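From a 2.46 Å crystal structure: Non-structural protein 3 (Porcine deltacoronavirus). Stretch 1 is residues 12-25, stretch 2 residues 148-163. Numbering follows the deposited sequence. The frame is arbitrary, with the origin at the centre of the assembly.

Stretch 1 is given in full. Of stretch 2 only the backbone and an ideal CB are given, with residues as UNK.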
# COMPACT_ATOMS: atom_id res chain seq x y z
N THR A 12 -17.65 4.77 -21.18
CA THR A 12 -16.82 4.66 -22.38
C THR A 12 -15.85 3.50 -22.28
O THR A 12 -15.17 3.33 -21.26
CB THR A 12 -16.02 5.93 -22.64
OG1 THR A 12 -14.95 6.01 -21.70
CG2 THR A 12 -16.87 7.10 -22.51
N LYS A 13 -15.78 2.72 -23.35
CA LYS A 13 -14.76 1.68 -23.50
C LYS A 13 -14.10 1.90 -24.86
O LYS A 13 -14.61 1.49 -25.90
CB LYS A 13 -15.36 0.29 -23.35
CG LYS A 13 -15.80 -0.02 -21.89
CD LYS A 13 -14.70 0.30 -20.84
CE LYS A 13 -14.63 -0.74 -19.71
NZ LYS A 13 -15.30 -0.30 -18.44
N VAL A 14 -12.97 2.61 -24.81
CA VAL A 14 -12.13 2.88 -25.97
C VAL A 14 -11.51 1.58 -26.48
O VAL A 14 -11.17 0.69 -25.69
CB VAL A 14 -11.05 3.89 -25.57
CG1 VAL A 14 -10.05 4.08 -26.66
CG2 VAL A 14 -11.68 5.19 -25.16
N GLU A 15 -11.37 1.46 -27.79
CA GLU A 15 -10.64 0.35 -28.38
C GLU A 15 -9.75 0.88 -29.50
O GLU A 15 -10.17 1.74 -30.29
CB GLU A 15 -11.58 -0.75 -28.90
CG GLU A 15 -12.28 -0.44 -30.23
CD GLU A 15 -13.63 -1.14 -30.36
OE1 GLU A 15 -13.71 -2.19 -31.04
OE2 GLU A 15 -14.63 -0.63 -29.78
N LEU A 16 -8.52 0.39 -29.55
CA LEU A 16 -7.53 0.83 -30.53
C LEU A 16 -7.32 -0.31 -31.51
O LEU A 16 -6.72 -1.33 -31.15
CB LEU A 16 -6.23 1.23 -29.85
CG LEU A 16 -5.37 2.17 -30.68
CD1 LEU A 16 -4.59 3.07 -29.76
CD2 LEU A 16 -4.43 1.38 -31.55
N VAL A 17 -7.80 -0.13 -32.73
CA VAL A 17 -7.82 -1.20 -33.72
C VAL A 17 -6.71 -0.99 -34.74
O VAL A 17 -6.29 0.15 -35.04
CB VAL A 17 -9.22 -1.29 -34.36
CG1 VAL A 17 -9.22 -2.19 -35.58
CG2 VAL A 17 -10.21 -1.80 -33.32
N VAL A 18 -6.23 -2.11 -35.27
CA VAL A 18 -4.96 -2.24 -35.99
C VAL A 18 -5.01 -1.69 -37.42
O VAL A 18 -4.50 -0.59 -37.68
CB VAL A 18 -4.53 -3.72 -35.96
CG1 VAL A 18 -3.85 -4.03 -34.64
CG2 VAL A 18 -5.75 -4.65 -36.14
N GLY A 19 -5.64 -2.44 -38.34
CA GLY A 19 -5.53 -2.20 -39.78
C GLY A 19 -6.25 -0.98 -40.31
O GLY A 19 -6.49 -0.01 -39.59
N GLU A 20 -6.61 -1.02 -41.60
CA GLU A 20 -7.15 0.18 -42.24
C GLU A 20 -8.68 0.25 -42.17
O GLU A 20 -9.36 -0.70 -41.78
CB GLU A 20 -6.68 0.30 -43.69
CG GLU A 20 -7.13 1.62 -44.42
CD GLU A 20 -6.97 2.93 -43.59
OE1 GLU A 20 -7.37 3.00 -42.41
OE2 GLU A 20 -6.48 3.94 -44.15
N LEU A 21 -9.21 1.41 -42.56
CA LEU A 21 -10.59 1.78 -42.23
C LEU A 21 -11.59 0.78 -42.78
O LEU A 21 -12.52 0.38 -42.06
CB LEU A 21 -10.88 3.19 -42.75
CG LEU A 21 -10.08 4.19 -41.92
CD1 LEU A 21 -10.18 5.58 -42.48
CD2 LEU A 21 -10.47 4.16 -40.43
N ALA A 22 -11.41 0.33 -44.02
CA ALA A 22 -12.30 -0.66 -44.61
C ALA A 22 -12.50 -1.88 -43.71
O ALA A 22 -13.54 -2.53 -43.78
CB ALA A 22 -11.76 -1.12 -45.98
N SER A 23 -11.55 -2.16 -42.82
CA SER A 23 -11.63 -3.30 -41.92
C SER A 23 -12.66 -3.14 -40.81
O SER A 23 -13.18 -4.15 -40.32
CB SER A 23 -10.29 -3.52 -41.26
OG SER A 23 -9.85 -2.35 -40.59
N ILE A 24 -12.99 -1.90 -40.43
CA ILE A 24 -13.59 -1.69 -39.12
C ILE A 24 -14.98 -2.31 -39.05
O ILE A 24 -15.72 -2.36 -40.05
CB ILE A 24 -13.61 -0.18 -38.81
CG1 ILE A 24 -12.19 0.36 -38.67
CG2 ILE A 24 -14.36 0.11 -37.51
CD1 ILE A 24 -11.53 -0.01 -37.34
N LYS A 25 -15.33 -2.81 -37.87
CA LYS A 25 -16.67 -3.28 -37.55
C LYS A 25 -17.55 -2.06 -37.22
O LYS A 25 -17.52 -1.54 -36.10
CB LYS A 25 -16.59 -4.25 -36.38
CG LYS A 25 -17.92 -4.65 -35.73
CD LYS A 25 -17.68 -5.29 -34.36
CE LYS A 25 -18.78 -4.92 -33.36
NZ LYS A 25 -19.99 -4.35 -34.04
N UNK A 148 -18.87 2.98 -26.76
CA UNK A 148 -17.77 2.37 -27.50
C UNK A 148 -17.13 3.38 -28.47
O UNK A 148 -17.84 4.09 -29.19
CB UNK A 148 -18.27 1.14 -28.26
N UNK A 149 -15.80 3.44 -28.47
CA UNK A 149 -15.03 4.34 -29.34
C UNK A 149 -13.87 3.57 -29.97
O UNK A 149 -13.20 2.78 -29.30
CB UNK A 149 -14.51 5.55 -28.56
N UNK A 150 -13.61 3.84 -31.25
CA UNK A 150 -12.64 3.08 -32.03
C UNK A 150 -11.61 4.03 -32.62
O UNK A 150 -11.95 4.88 -33.44
CB UNK A 150 -13.33 2.28 -33.13
N UNK A 151 -10.35 3.87 -32.22
CA UNK A 151 -9.26 4.54 -32.90
C UNK A 151 -8.57 3.56 -33.84
O UNK A 151 -8.60 2.35 -33.65
CB UNK A 151 -8.27 5.12 -31.89
N UNK A 152 -7.92 4.13 -34.85
CA UNK A 152 -7.40 3.37 -35.97
C UNK A 152 -5.97 3.80 -36.22
O UNK A 152 -5.69 5.01 -36.29
CB UNK A 152 -8.26 3.56 -37.22
N UNK A 153 -5.08 2.82 -36.37
CA UNK A 153 -3.65 3.13 -36.37
C UNK A 153 -2.94 2.71 -37.67
O UNK A 153 -2.74 3.55 -38.55
CB UNK A 153 -2.98 2.44 -35.18
N UNK A 154 -2.59 1.42 -37.81
CA UNK A 154 -1.63 0.91 -38.80
C UNK A 154 -0.18 1.32 -38.49
O UNK A 154 0.60 1.59 -39.40
CB UNK A 154 -2.01 1.41 -40.19
N UNK A 155 0.18 1.35 -37.21
CA UNK A 155 1.57 1.55 -36.80
C UNK A 155 2.05 0.52 -35.79
O UNK A 155 3.26 0.41 -35.58
CB UNK A 155 1.74 2.95 -36.21
N UNK A 156 1.15 -0.24 -35.16
CA UNK A 156 1.50 -1.43 -34.37
C UNK A 156 2.43 -1.14 -33.18
O UNK A 156 2.61 -2.01 -32.32
CB UNK A 156 2.16 -2.46 -35.28
N UNK A 157 3.04 0.05 -33.14
CA UNK A 157 3.70 0.55 -31.94
C UNK A 157 2.77 1.39 -31.08
O UNK A 157 3.05 1.60 -29.89
CB UNK A 157 4.93 1.37 -32.32
N UNK A 158 1.69 1.88 -31.68
CA UNK A 158 0.75 2.72 -30.97
C UNK A 158 -0.09 1.94 -29.98
O UNK A 158 -0.68 2.56 -29.08
CB UNK A 158 -0.16 3.44 -31.97
N UNK A 159 -0.18 0.61 -30.09
CA UNK A 159 -0.91 -0.10 -29.04
C UNK A 159 -0.15 -0.03 -27.72
O UNK A 159 -0.77 -0.08 -26.65
CB UNK A 159 -1.15 -1.56 -29.44
N UNK A 160 1.17 0.12 -27.78
CA UNK A 160 1.95 0.33 -26.56
C UNK A 160 1.84 1.77 -26.06
O UNK A 160 1.57 2.00 -24.88
CB UNK A 160 3.42 -0.02 -26.81
N UNK A 161 2.07 2.74 -26.96
CA UNK A 161 1.93 4.15 -26.59
C UNK A 161 0.59 4.38 -25.91
O UNK A 161 0.47 5.16 -24.96
CB UNK A 161 2.06 5.05 -27.82
N UNK A 162 -0.44 3.66 -26.37
CA UNK A 162 -1.76 3.76 -25.74
C UNK A 162 -1.74 3.12 -24.36
O UNK A 162 -2.16 3.74 -23.38
CB UNK A 162 -2.83 3.10 -26.61
N UNK A 163 -1.25 1.89 -24.27
CA UNK A 163 -1.24 1.17 -23.00
C UNK A 163 -0.45 1.92 -21.93
O UNK A 163 -0.86 1.96 -20.76
CB UNK A 163 -0.65 -0.23 -23.19

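Positions 148 to 152 form a strand parallel to strand 12-17; as in any extended strand, successive side chains alternate between the faces. Position 148 lies on the face of Lys13 and Glu15. Its ideal CB is 4.3 Å from Glu15 OE2, and the carbonyl of Lys25 lies further along. A long basic side chain suits: lysine or arginine could reach Glu15, and arginine more easily reaches Lys25 O as well. It is Arg148. NE donates to Glu15 OE2 at 2.7 Å in a salt bridge, and NH2 donates to Lys25 O at 3.2 Å. Lys25 CE lies over one face of the guanidinium.

Position 149 is on the face of Val14. Its ideal CB is 4.4 Å from Val14 CA. The extended backbone favours a beta-branched or other apolar residue. It is Val149; its O accepts from Glu15 N at 2.7 Å.

Position 150 returns to the Glu15 face. Its ideal CB is 4.1 Å from Glu15 CG, with Ile24 and Val17 methyls nearby. Threonine, valine or serine would suit. It is Thr150. CG2 meets Ile24 CD1 at 3.8 Å; OG1 is hydrogen-bonded elsewhere in the structure.

Position 151 points to the face of Val14 and Leu16, where both offer apolar carbon. Leucine, isoleucine or methionine would fit. It is Leu151, with CD1 3.3 Å from Val14 CG1. Its N donates to Glu15 O at 2.9 Å.

At position 152 the ideal CB is 3.9 Å from Leu21 CD2, and Ile24 is close. A compact apolar side chain is expected, valine or perhaps isoleucine. It is Val152; CG2 touches Ile24 CD1 at 3.6 Å.

Position 153 leaves the strand. Its CB points sideways, 4.0 Å from Leu16 CD2. A small residue with a methyl or hydroxyl suits. It is Thr153: CG2 packs on Leu16 CD2 at 3.6 Å, and OG1 faces position 158.

Position 154 has positive phi, which favours glycine or asparagine, yet a flexible chain could lie along Gly19. It is Met154, with SD 3.8 Å from Glu20 CB.

Positions 155, 156 and 157 have no stretch 1 atom near their ideal CB; polar turn residues suit. They are Asn155, Lys156 and Asn157.

Positions 158 and 159 have Leu16 nearest, its CD2 4.8 Å from the ideal CB of 158 and 4.9 Å from that of 159. Many residues would do. They are His158, whose ND1 shares a 3.0 Å hydrogen bond with Thr153 OG1, and Leu159, whose CD1 is 4.3 Å from Leu16 O.

Positions 160, 161 and 163 are unconstrained by stretch 1: Gln160, Val161 and Asp163.

At position 162 the CB points toward stretch 1, 3.6 Å from Leu16 CD1. A large apolar or aromatic residue could extend to Val14. It is Trp162; CZ2 lies 3.4 Å from Val14 CG1.

Stretch 2 148-163: RVTLVTMNKNHLQVWD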
# COMPACT_ATOMS: atom_id res chain seq x y z
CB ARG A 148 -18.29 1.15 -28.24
CG ARG A 148 -17.29 0.52 -29.17
CD ARG A 148 -17.99 -0.33 -30.24
NE ARG A 148 -17.01 -0.97 -31.11
CZ ARG A 148 -17.15 -1.14 -32.43
NH1 ARG A 148 -16.18 -1.72 -33.11
NH2 ARG A 148 -18.25 -0.74 -33.06
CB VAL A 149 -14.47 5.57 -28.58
CG1 VAL A 149 -13.75 6.48 -29.54
CG2 VAL A 149 -15.59 6.30 -27.88
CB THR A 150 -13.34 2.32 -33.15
OG1 THR A 150 -14.19 1.31 -32.60
CG2 THR A 150 -12.31 1.68 -34.06
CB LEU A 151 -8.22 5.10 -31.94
CG LEU A 151 -8.67 5.78 -30.67
CD1 LEU A 151 -8.69 4.69 -29.65
CD2 LEU A 151 -7.67 6.85 -30.29
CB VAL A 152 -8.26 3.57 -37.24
CG1 VAL A 152 -7.61 2.85 -38.43
CG2 VAL A 152 -9.68 3.08 -37.01
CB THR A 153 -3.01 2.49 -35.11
OG1 THR A 153 -1.60 2.71 -35.10
CG2 THR A 153 -3.34 0.97 -34.96
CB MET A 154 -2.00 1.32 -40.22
CG MET A 154 -3.02 0.45 -40.89
SD MET A 154 -3.07 0.95 -42.60
CE MET A 154 -2.33 2.59 -42.51
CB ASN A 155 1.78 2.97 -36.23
CG ASN A 155 3.25 3.38 -36.16
OD1 ASN A 155 4.01 2.88 -35.32
ND2 ASN A 155 3.66 4.30 -37.02
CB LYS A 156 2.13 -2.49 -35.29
CG LYS A 156 1.11 -3.28 -36.13
CD LYS A 156 1.72 -3.88 -37.42
CE LYS A 156 1.59 -2.94 -38.62
NZ LYS A 156 2.79 -3.00 -39.51
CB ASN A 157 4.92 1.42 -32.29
CG ASN A 157 6.10 0.60 -32.76
OD1 ASN A 157 6.12 -0.63 -32.62
ND2 ASN A 157 7.09 1.27 -33.34
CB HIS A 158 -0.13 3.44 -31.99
CG HIS A 158 0.61 4.44 -32.81
ND1 HIS A 158 0.22 4.81 -34.08
CD2 HIS A 158 1.73 5.17 -32.54
CE1 HIS A 158 1.05 5.72 -34.55
NE2 HIS A 158 1.98 5.95 -33.63
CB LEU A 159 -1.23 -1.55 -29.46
CG LEU A 159 -2.52 -2.07 -28.77
CD1 LEU A 159 -3.22 -3.18 -29.56
CD2 LEU A 159 -2.35 -2.52 -27.29
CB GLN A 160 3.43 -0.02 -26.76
CG GLN A 160 3.72 -1.50 -26.74
CD GLN A 160 4.34 -1.97 -28.04
OE1 GLN A 160 5.32 -1.39 -28.52
NE2 GLN A 160 3.77 -3.02 -28.62
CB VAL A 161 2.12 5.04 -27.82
CG1 VAL A 161 1.91 6.50 -27.48
CG2 VAL A 161 3.50 4.83 -28.41
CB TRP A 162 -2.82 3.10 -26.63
CG TRP A 162 -4.22 3.12 -26.08
CD1 TRP A 162 -5.03 2.04 -25.85
CD2 TRP A 162 -4.98 4.28 -25.71
NE1 TRP A 162 -6.24 2.45 -25.34
CE2 TRP A 162 -6.24 3.82 -25.25
CE3 TRP A 162 -4.72 5.65 -25.70
CZ2 TRP A 162 -7.23 4.69 -24.78
CZ3 TRP A 162 -5.71 6.52 -25.26
CH2 TRP A 162 -6.94 6.04 -24.80
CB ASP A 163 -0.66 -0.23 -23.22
CG ASP A 163 -1.04 -1.19 -22.12
OD1 ASP A 163 -1.87 -0.81 -21.26
OD2 ASP A 163 -0.49 -2.31 -22.10
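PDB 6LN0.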